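Local atomic coordinates of alpha-11 giardin (Giardia intestinalis, PDB entry 2II2), a protein that binds calcium as a member of the annexin family and probably takes part in attachment of the parasite and in remodelling of its cytoskeleton. Residues A[11-16]-A[42-47]; A[81-86]-A[98-103]. All coordinates share one frame; numbering follows the deposited sequence.

Contact 1 of 2, residues A[11-16]-A[42-47]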
loop_
_atom_site.group_PDB
_atom_site.type_symbol
_atom_site.label_atom_id
_atom_site.label_comp_id
_atom_site.label_asym_id
_atom_site.label_seq_id
_atom_site.Cartn_x
_atom_site.Cartn_y
_atom_site.Cartn_z
ATOM N N PRO A 11 1.900 28.069 14.600
ATOM C CA PRO A 11 3.276 28.555 14.760
ATOM C C PRO A 11 4.239 27.484 15.300
ATOM O O PRO A 11 5.427 27.483 14.974
ATOM C CB PRO A 11 3.129 29.747 15.738
ATOM C CG PRO A 11 1.805 29.637 16.307
ATOM C CD PRO A 11 0.931 28.855 15.389
ATOM N N GLU A 12 3.722 26.597 16.145
ATOM C CA GLU A 12 4.532 25.506 16.702
ATOM C C GLU A 12 5.130 24.641 15.592
ATOM O O GLU A 12 6.352 24.405 15.556
ATOM C CB GLU A 12 3.682 24.656 17.651
ATOM C CG GLU A 12 4.422 23.493 18.302
ATOM C CD GLU A 12 3.531 22.615 19.151
ATOM O OE1 GLU A 12 2.286 22.724 19.090
ATOM O OE2 GLU A 12 4.098 21.778 19.883
ATOM N N VAL A 13 4.282 24.180 14.684
ATOM C CA VAL A 13 4.794 23.331 13.621
ATOM C C VAL A 13 5.587 24.100 12.554
ATOM O O VAL A 13 6.505 23.556 11.961
ATOM C CB VAL A 13 3.709 22.436 12.970
ATOM C CG1 VAL A 13 2.699 23.262 12.132
ATOM C CG2 VAL A 13 4.335 21.329 12.137
ATOM N N LYS A 14 5.248 25.378 12.344
ATOM C CA LYS A 14 6.026 26.167 11.399
ATOM C C LYS A 14 7.468 26.234 11.893
ATOM O O LYS A 14 8.421 26.072 11.120
ATOM C CB LYS A 14 5.411 27.558 11.219
ATOM C CG LYS A 14 6.097 28.394 10.164
ATOM C CD LYS A 14 5.310 29.673 9.913
ATOM C CE LYS A 14 5.836 30.507 8.762
ATOM N NZ LYS A 14 7.103 31.221 9.121
ATOM N N ALA A 15 7.626 26.434 13.208
ATOM C CA ALA A 15 8.958 26.504 13.788
ATOM C C ALA A 15 9.704 25.161 13.731
ATOM O O ALA A 15 10.926 25.121 13.491
ATOM C CB ALA A 15 8.888 27.017 15.215
ATOM N N ILE A 16 8.985 24.071 13.999
ATOM C CA ILE A 16 9.570 22.725 13.881
ATOM C C ILE A 16 10.115 22.506 12.466
ATOM O O ILE A 16 11.232 22.013 12.279
ATOM C CB ILE A 16 8.510 21.662 14.213
ATOM C CG1 ILE A 16 8.243 21.623 15.720
ATOM C CG2 ILE A 16 8.935 20.281 13.748
ATOM C CD1 ILE A 16 7.034 20.794 16.116
ATOM N N THR A 42 -5.722 23.206 6.651
ATOM C CA THR A 42 -6.528 24.317 6.142
ATOM C C THR A 42 -6.239 25.617 6.863
ATOM O O THR A 42 -5.979 26.650 6.247
ATOM C CB THR A 42 -8.028 23.982 6.230
ATOM O OG1 THR A 42 -8.275 22.837 5.411
ATOM C CG2 THR A 42 -8.931 25.152 5.750
ATOM N N GLN A 43 -6.212 25.541 8.179
ATOM C CA GLN A 43 -5.945 26.721 8.984
ATOM C C GLN A 43 -4.496 27.181 8.821
ATOM O O GLN A 43 -4.218 28.383 8.829
ATOM C CB GLN A 43 -6.246 26.459 10.462
ATOM C CG GLN A 43 -7.732 26.352 10.823
ATOM C CD GLN A 43 -8.032 26.742 12.282
ATOM O OE1 GLN A 43 -9.093 26.408 12.811
ATOM N NE2 GLN A 43 -7.110 27.453 12.921
ATOM N N PHE A 44 -3.569 26.227 8.697
ATOM C CA PHE A 44 -2.161 26.557 8.503
ATOM C C PHE A 44 -1.998 27.436 7.273
ATOM O O PHE A 44 -1.303 28.479 7.319
ATOM C CB PHE A 44 -1.334 25.284 8.370
ATOM C CG PHE A 44 0.131 25.521 8.235
ATOM C CD1 PHE A 44 0.980 25.470 9.350
ATOM C CD2 PHE A 44 0.688 25.758 6.984
ATOM C CE1 PHE A 44 2.350 25.673 9.221
ATOM C CE2 PHE A 44 2.061 25.967 6.859
ATOM C CZ PHE A 44 2.890 25.928 7.984
ATOM N N GLN A 45 -2.682 27.066 6.193
ATOM C CA GLN A 45 -2.534 27.833 4.962
ATOM C C GLN A 45 -3.229 29.196 5.071
ATOM O O GLN A 45 -2.707 30.203 4.616
ATOM C CB GLN A 45 -3.045 27.028 3.772
ATOM C CG GLN A 45 -2.959 27.735 2.436
ATOM C CD GLN A 45 -3.048 26.764 1.266
ATOM O OE1 GLN A 45 -3.281 25.574 1.449
ATOM N NE2 GLN A 45 -2.838 27.266 0.060
ATOM N N ASP A 46 -4.406 29.215 5.684
ATOM C CA ASP A 46 -5.125 30.490 5.898
ATOM C C ASP A 46 -4.276 31.464 6.697
ATOM O O ASP A 46 -4.210 32.644 6.366
ATOM C CB ASP A 46 -6.449 30.271 6.622
ATOM C CG ASP A 46 -7.217 31.568 6.831
ATOM O OD1 ASP A 46 -7.707 32.137 5.832
ATOM O OD2 ASP A 46 -7.289 31.999 7.999
ATOM N N THR A 47 -3.627 30.969 7.743
ATOM C CA THR A 47 -2.847 31.821 8.648
ATOM C C THR A 47 -1.492 32.237 8.047
ATOM O O THR A 47 -1.103 33.414 8.135
ATOM C CB THR A 47 -2.632 31.086 9.990
ATOM O OG1 THR A 47 -3.898 30.880 10.634
ATOM C CG2 THR A 47 -1.700 31.846 10.928
#
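Val13 and Lys14 of helix 9-18 meet the ring of Phe44, which reaches over from helix 34-48 in an all-helical annexin fold; the contact illustrates how a single aromatic side chain can bridge two helices whose backbones stay well apart. The apolar part of the contact gathers on the CD1 and CE1 atoms of that ring. Phe44 sends CG away from its backbone N (chi1 -177°), and this extended setting carries the ring across toward helix 9-18. CG1 of Val13 lies 3.8 Å from CE1 of Phe44 and is almost as close to its CD1, at 3.9 Å. The methyl therefore sits beside the CD1-CE1 bond, approaching at a slant to the ring plane. Next along the helix, the aliphatic root of Lys14 adds a second, looser touch.

Further aromatic packing encloses the same ring. Phe52 meets Phe44 in an edge-to-face arrangement and also touches Val13, while Phe55 of helix 52-59 reaches both Lys14 and Phe44. Ile10 and Leu50 add aliphatic cover to Phe44, so the ring is buried among several parts of the chain.

Charge is kept apart from this apolar patch. The Lys14 chain runs extended until its last torsion and leads NZ away from Phe44 to a salt bridge with Glu18, one helical turn further on. Glu12 likewise pairs with Arg31. The lysine thus divides its roles along its length: NZ engages the carboxylate of Glu18, whereas its CB lies 4.1 Å from Phe44 CE1.

Contact 2 of 2, residues A[81-86]-A[98-103]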
loop_
_atom_site.group_PDB
_atom_site.type_symbol
_atom_site.label_atom_id
_atom_site.label_comp_id
_atom_site.label_asym_id
_atom_site.label_seq_id
_atom_site.Cartn_x
_atom_site.Cartn_y
_atom_site.Cartn_z
ATOM N N VAL A 81 -3.633 9.176 -5.510
ATOM C CA VAL A 81 -3.417 9.755 -6.837
ATOM C C VAL A 81 -1.929 10.075 -7.040
ATOM O O VAL A 81 -1.338 9.740 -8.085
ATOM C CB VAL A 81 -4.276 11.023 -7.024
ATOM C CG1 VAL A 81 -3.857 11.796 -8.284
ATOM C CG2 VAL A 81 -5.757 10.670 -7.079
ATOM N N ASN A 82 -1.317 10.697 -6.041
ATOM C CA ASN A 82 0.105 11.047 -6.152
ATOM C C ASN A 82 0.991 9.816 -6.327
ATOM O O ASN A 82 1.916 9.813 -7.134
ATOM C CB ASN A 82 0.552 11.933 -4.984
ATOM C CG ASN A 82 -0.188 13.254 -4.976
ATOM O OD1 ASN A 82 -0.741 13.669 -5.994
ATOM N ND2 ASN A 82 -0.233 13.892 -3.831
ATOM N N VAL A 83 0.690 8.757 -5.598
ATOM C CA VAL A 83 1.454 7.517 -5.690
ATOM C C VAL A 83 1.336 6.928 -7.102
ATOM O O VAL A 83 2.337 6.491 -7.672
ATOM C CB VAL A 83 0.965 6.502 -4.626
ATOM C CG1 VAL A 83 1.523 5.103 -4.916
ATOM C CG2 VAL A 83 1.367 6.963 -3.220
ATOM N N ILE A 84 0.126 6.872 -7.674
ATOM C CA ILE A 84 -0.029 6.327 -9.042
ATOM C C ILE A 84 0.754 7.148 -10.042
ATOM O O ILE A 84 1.468 6.600 -10.883
ATOM C CB ILE A 84 -1.507 6.261 -9.514
ATOM C CG1 ILE A 84 -2.294 5.282 -8.651
ATOM C CG2 ILE A 84 -1.604 5.860 -11.000
ATOM C CD1 ILE A 84 -1.825 3.854 -8.752
ATOM N N LYS A 85 0.615 8.470 -9.976
ATOM C CA LYS A 85 1.360 9.308 -10.923
ATOM C C LYS A 85 2.880 9.078 -10.840
ATOM O O LYS A 85 3.539 8.941 -11.868
ATOM C CB LYS A 85 0.995 10.786 -10.762
ATOM C CG LYS A 85 -0.377 11.154 -11.346
ATOM C CD LYS A 85 -0.512 10.782 -12.831
ATOM C CE LYS A 85 0.242 11.759 -13.728
ATOM N NZ LYS A 85 -0.125 11.583 -15.168
ATOM N N LYS A 86 3.431 9.026 -9.629
ATOM C CA LYS A 86 4.853 8.789 -9.468
ATOM C C LYS A 86 5.236 7.411 -10.003
ATOM O O LYS A 86 6.285 7.235 -10.645
ATOM C CB LYS A 86 5.256 8.915 -8.000
ATOM C CG LYS A 86 6.715 8.687 -7.773
ATOM C CD LYS A 86 7.089 8.677 -6.303
ATOM C CE LYS A 86 8.610 8.552 -6.181
ATOM N NZ LYS A 86 9.085 8.282 -4.805
ATOM N N HIS A 98 0.018 -1.516 -7.363
ATOM C CA HIS A 98 -0.689 -2.584 -6.693
ATOM C C HIS A 98 -1.162 -2.175 -5.312
ATOM O O HIS A 98 -2.302 -2.442 -4.916
ATOM C CB HIS A 98 0.199 -3.823 -6.575
ATOM C CG HIS A 98 0.398 -4.538 -7.864
ATOM N ND1 HIS A 98 1.378 -5.488 -8.018
ATOM C CD2 HIS A 98 -0.231 -4.435 -9.059
ATOM C CE1 HIS A 98 1.344 -5.941 -9.259
ATOM N NE2 HIS A 98 0.357 -5.338 -9.903
ATOM N N ASP A 99 -0.280 -1.536 -4.548
ATOM C CA ASP A 99 -0.672 -1.098 -3.198
ATOM C C ASP A 99 -1.958 -0.256 -3.271
ATOM O O ASP A 99 -2.903 -0.395 -2.470
ATOM C CB ASP A 99 0.435 -0.264 -2.533
ATOM C CG ASP A 99 1.660 -1.074 -2.158
ATOM O OD1 ASP A 99 1.602 -2.312 -2.207
ATOM O OD2 ASP A 99 2.714 -0.489 -1.810
ATOM N N VAL A 100 -1.991 0.652 -4.233
ATOM C CA VAL A 100 -3.109 1.547 -4.392
ATOM C C VAL A 100 -4.388 0.878 -4.865
ATOM O O VAL A 100 -5.439 1.166 -4.308
ATOM C CB VAL A 100 -2.760 2.728 -5.313
ATOM C CG1 VAL A 100 -4.004 3.527 -5.698
ATOM C CG2 VAL A 100 -1.735 3.616 -4.627
ATOM N N VAL A 101 -4.308 0.051 -5.914
ATOM C CA VAL A 101 -5.523 -0.470 -6.522
ATOM C C VAL A 101 -5.972 -1.803 -5.962
ATOM O O VAL A 101 -7.159 -2.134 -6.087
ATOM C CB VAL A 101 -5.460 -0.535 -8.089
ATOM C CG1 VAL A 101 -5.080 0.860 -8.657
ATOM C CG2 VAL A 101 -4.529 -1.619 -8.611
ATOM N N LEU A 102 -5.059 -2.573 -5.371
ATOM C CA LEU A 102 -5.439 -3.860 -4.801
ATOM C C LEU A 102 -5.985 -3.725 -3.383
ATOM O O LEU A 102 -6.832 -4.504 -2.971
ATOM C CB LEU A 102 -4.267 -4.849 -4.840
ATOM C CG LEU A 102 -3.696 -5.180 -6.235
ATOM C CD1 LEU A 102 -2.640 -6.213 -6.104
ATOM C CD2 LEU A 102 -4.772 -5.664 -7.210
ATOM N N ILE A 103 -5.507 -2.749 -2.638
ATOM C CA ILE A 103 -5.944 -2.571 -1.265
ATOM C C ILE A 103 -6.967 -1.445 -1.234
ATOM O O ILE A 103 -6.688 -0.312 -0.811
ATOM C CB ILE A 103 -4.754 -2.339 -0.306
ATOM C CG1 ILE A 103 -3.690 -3.436 -0.533
ATOM C CG2 ILE A 103 -5.233 -2.376 1.130
ATOM C CD1 ILE A 103 -2.482 -3.275 0.349
#
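Segments 81-86 and 98-102, from helices 76-89 and 94-102, cross at 133° between their N-to-C directions, well short of antiparallel, with axes 9.7 Å apart at closest approach and Ile84 and Val100 as the pair with the nearest CA atoms, 7.3 Å apart. This is helix-helix packing inside the annexin fold, a compact example of one branched side chain serving two neighbours: the two methyls of Val100 are shared between consecutive residues of the other helix.

On one branch, Val100 CG2 approaches Val83 CG1 to 3.6 Å. The two valines lie alongside one another and point opposite ways; Val100 CG2 is also 4.0 Å from Val83 CB. The other branch, CG1, packs on Ile84. In the isoleucine, CG1 stands opposite the carbonyl carbon (chi1 -65°), and the further bend at chi2, -64°, turns the terminal methyl toward helix 94-102. That methyl, Ile84 CD1, rests 3.7 Å from Val100 CB, and Val100 CG1 lies against both CG1 and CD1 of the isoleucine. The isoleucine and Val100 cross at an angle, and Ile84 CD1 also has a loose contact with the next residue, Val101.

All four side chains in contact are buried, and other helices close round them: Leu112 of helix 106-120 and Leu262 of helix 249-263 touch Val100, and Ala145 of helix 137-147 touches Val101. Beside this apolar seam, Asp99 places a buried carboxylate whose two oxygens are taken by separate arginines, Arg220 and Arg258; Arg258 also touches Val83. The apolar contact tapers off at Val101, whose CG1 is 4.4 Å from Ile84 CD1.

In the fold
The two contacts follow one another along the chain, contact 1 closing before contact 2 opens. Their centres are about 29 Å apart and their nearest atoms about 13 Å, so they do not touch. Contact 1 lies toward one end of the molecule, its centre about 29 Å from that of the chain, whereas the centre of contact 2 is about 7 Å from the centre of the chain. Ile60 and Glu66, seen to bind calcium in this protein though not in this model, come between them in sequence: the side chain of Ile60 is about 9 Å from that of Val13, and that of Glu66 about 12 Å from that of Val83. Both contacts join helices through apolar side chains.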